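Local coordinates for superoxide dismutase [Mn/Fe] (Aeropyrum pernix, PDB 3AK2), which catalyses the dismutation of superoxide to oxygen and hydrogen peroxide and, being cambialistic, can work with either manganese or iron at its active site, at residues 164-169 / 177-182. Residues are numbered along the deposited sequence; the frame is centred on the assembly and turned at random.
Sequences IDVWEH and NDRGSY. With MN (manganese (II) ion), chain E.
Tyr182 and Arg179, about one turn apart on helix 179-186, reach across to Asp165 and Val166 in a buried contact of mixed polar and apolar character, which packs the start of that helix behind the metal-binding end of strand 159-165. The Tyr182 hydroxyl donates to Asp165 O at 2.8 Å, lying in the carbonyl plane with a C=O...OH angle of 152°, and so holds the backbone of a metal ligand from the second shell. Ile164, extended with CG1 anti to its backbone N (chi1 -177°), meets the phenol tip to tip, its CD1 4.0 Å from Tyr182 CE2, while Val166 CG1 comes to the edge of the same ring. Val166 CB rests over one face of the Arg179 guanidinium, 3.6 Å above its plane and toward the rim. The Arg179 chain bends at chi3 (-86°), and its NH2 ends 3.0 Å from Val166 O. Its hydrogen bonds go to groups outside the two segments: NH1 donates to Val125 O and Lys123 O, NH2 to Gly127 O, and NE is bonded to Tyr171 OH. A leucine in place of Arg179 would probably leave the Val125, Lys123 and Gly127 carbonyls without this donor and take the flat group from under Val166. Segment 164-169 carries the Asp-x-Trp-Glu-His signature of the iron/manganese superoxide dismutases: Asp165 OD2 and His169 NE2 bind manganese at 2.0 and 2.2 Å, with His31, His79 and a water completing the site. The other carboxylate oxygen, OD1, closes an Asx turn by accepting from Trp167 N, met from above the carboxylate plane, which helps fix the rotation of the ligand. Glu168 OE2 hydrogen-bonds His169 ND1 of the second subunit, and the reciprocal bond is also made.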
loop_
_atom_site.group_PDB
_atom_site.type_symbol
_atom_site.label_atom_id
_atom_site.label_comp_id
_atom_site.label_asym_id
_atom_site.label_seq_id
_atom_site.Cartn_x
_atom_site.Cartn_y
_atom_site.Cartn_z
ATOM N N ILE A 164 11.388 1.738 -16.443
ATOM C CA ILE A 164 11.218 0.388 -16.970
ATOM C C ILE A 164 10.003 -0.249 -16.307
ATOM O O ILE A 164 9.881 -0.264 -15.082
ATOM C CB ILE A 164 12.482 -0.508 -16.814
ATOM C CG1 ILE A 164 12.240 -1.879 -17.467
ATOM C CG2 ILE A 164 12.883 -0.643 -15.350
ATOM C CD1 ILE A 164 13.400 -2.871 -17.366
ATOM N N ASP A 165 9.106 -0.763 -17.135
ATOM C CA ASP A 165 7.912 -1.446 -16.671
ATOM C C ASP A 165 8.280 -2.879 -16.316
ATOM O O ASP A 165 8.758 -3.628 -17.180
ATOM C CB ASP A 165 6.878 -1.432 -17.792
ATOM C CG ASP A 165 5.505 -1.892 -17.349
ATOM O OD1 ASP A 165 5.310 -2.274 -16.171
ATOM O OD2 ASP A 165 4.611 -1.851 -18.208
ATOM N N VAL A 166 8.092 -3.255 -15.052
ATOM C CA VAL A 166 8.275 -4.646 -14.636
ATOM C C VAL A 166 6.981 -5.301 -14.150
ATOM O O VAL A 166 7.012 -6.291 -13.414
ATOM C CB VAL A 166 9.440 -4.842 -13.627
ATOM C CG1 VAL A 166 10.785 -4.578 -14.301
ATOM C CG2 VAL A 166 9.268 -3.963 -12.397
ATOM N N TRP A 167 5.839 -4.762 -14.575
ATOM C CA TRP A 167 4.606 -5.532 -14.483
ATOM C C TRP A 167 4.817 -6.813 -15.274
ATOM O O TRP A 167 5.549 -6.819 -16.266
ATOM C CB TRP A 167 3.433 -4.770 -15.075
ATOM C CG TRP A 167 2.863 -3.711 -14.184
ATOM C CD1 TRP A 167 3.510 -2.611 -13.689
ATOM C CD2 TRP A 167 1.520 -3.639 -13.704
ATOM N NE1 TRP A 167 2.650 -1.864 -12.923
ATOM C CE2 TRP A 167 1.419 -2.466 -12.921
ATOM C CE3 TRP A 167 0.388 -4.450 -13.857
ATOM C CZ2 TRP A 167 0.230 -2.089 -12.286
ATOM C CZ3 TRP A 167 -0.792 -4.076 -13.231
ATOM C CH2 TRP A 167 -0.862 -2.903 -12.456
ATOM N N GLU A 168 4.176 -7.892 -14.846
ATOM C CA GLU A 168 4.366 -9.177 -15.514
ATOM C C GLU A 168 3.960 -9.120 -16.987
ATOM O O GLU A 168 4.621 -9.728 -17.831
ATOM C CB GLU A 168 3.655 -10.292 -14.747
ATOM C CG GLU A 168 4.261 -10.504 -13.359
ATOM C CD GLU A 168 3.596 -11.596 -12.549
ATOM O OE1 GLU A 168 2.351 -11.691 -12.556
ATOM O OE2 GLU A 168 4.336 -12.347 -11.875
ATOM N N HIS A 169 2.911 -8.362 -17.303
ATOM C CA HIS A 169 2.468 -8.227 -18.693
ATOM C C HIS A 169 3.517 -7.621 -19.624
ATOM O O HIS A 169 3.398 -7.737 -20.843
ATOM C CB HIS A 169 1.139 -7.462 -18.812
ATOM C CG HIS A 169 1.212 -6.013 -18.421
ATOM N ND1 HIS A 169 0.486 -5.497 -17.369
ATOM C CD2 HIS A 169 1.885 -4.964 -18.958
ATOM C CE1 HIS A 169 0.720 -4.200 -17.264
ATOM N NE2 HIS A 169 1.569 -3.851 -18.214
ATOM N N ASN A 177 8.735 -16.253 -16.166
ATOM C CA ASN A 177 9.077 -15.753 -14.832
ATOM C C ASN A 177 10.420 -15.021 -14.760
ATOM O O ASN A 177 10.737 -14.391 -13.746
ATOM C CB ASN A 177 9.127 -16.924 -13.861
ATOM C CG ASN A 177 10.141 -17.959 -14.275
ATOM O OD1 ASN A 177 9.972 -18.631 -15.294
ATOM N ND2 ASN A 177 11.220 -18.074 -13.509
ATOM N N ASP A 178 11.217 -15.115 -15.822
ATOM C CA ASP A 178 12.583 -14.597 -15.802
ATOM C C ASP A 178 12.639 -13.091 -16.058
ATOM O O ASP A 178 13.115 -12.626 -17.102
ATOM C CB ASP A 178 13.465 -15.373 -16.790
ATOM C CG ASP A 178 14.951 -15.129 -16.580
ATOM O OD1 ASP A 178 15.336 -14.300 -15.722
ATOM O OD2 ASP A 178 15.754 -15.774 -17.291
ATOM N N ARG A 179 12.167 -12.331 -15.074
ATOM C CA ARG A 179 12.216 -10.876 -15.130
ATOM C C ARG A 179 13.650 -10.362 -15.274
ATOM O O ARG A 179 13.888 -9.354 -15.945
ATOM C CB ARG A 179 11.576 -10.281 -13.876
ATOM C CG ARG A 179 11.557 -8.765 -13.867
ATOM C CD ARG A 179 11.264 -8.252 -12.486
ATOM N NE ARG A 179 9.834 -8.175 -12.232
ATOM C CZ ARG A 179 9.303 -7.814 -11.068
ATOM N NH1 ARG A 179 10.085 -7.529 -10.036
ATOM N NH2 ARG A 179 7.985 -7.755 -10.943
ATOM N N GLY A 180 14.598 -11.052 -14.641
ATOM C CA GLY A 180 16.006 -10.657 -14.690
ATOM C C GLY A 180 16.545 -10.571 -16.108
ATOM O O GLY A 180 17.214 -9.598 -16.473
ATOM N N SER A 181 16.237 -11.587 -16.911
ATOM C CA SER A 181 16.650 -11.605 -18.313
ATOM C C SER A 181 15.976 -10.483 -19.102
ATOM O O SER A 181 16.607 -9.851 -19.945
ATOM C CB SER A 181 16.352 -12.961 -18.950
ATOM O OG SER A 181 16.731 -12.973 -20.313
ATOM N N TYR A 182 14.702 -10.225 -18.811
ATOM C CA TYR A 182 13.995 -9.108 -19.433
ATOM C C TYR A 182 14.689 -7.775 -19.176
ATOM O O TYR A 182 14.927 -7.009 -20.111
ATOM C CB TYR A 182 12.542 -9.057 -18.959
ATOM C CG TYR A 182 11.842 -7.729 -19.168
ATOM C CD1 TYR A 182 11.572 -7.248 -20.450
ATOM C CD2 TYR A 182 11.425 -6.970 -18.077
ATOM C CE1 TYR A 182 10.920 -6.033 -20.640
ATOM C CE2 TYR A 182 10.766 -5.755 -18.253
ATOM C CZ TYR A 182 10.511 -5.296 -19.537
ATOM O OH TYR A 182 9.855 -4.098 -19.735
HETATM MN MN MN E . 2.584 -1.889 -18.364
HETATM O O HOH W 1 2.471 -1.508 -16.281
#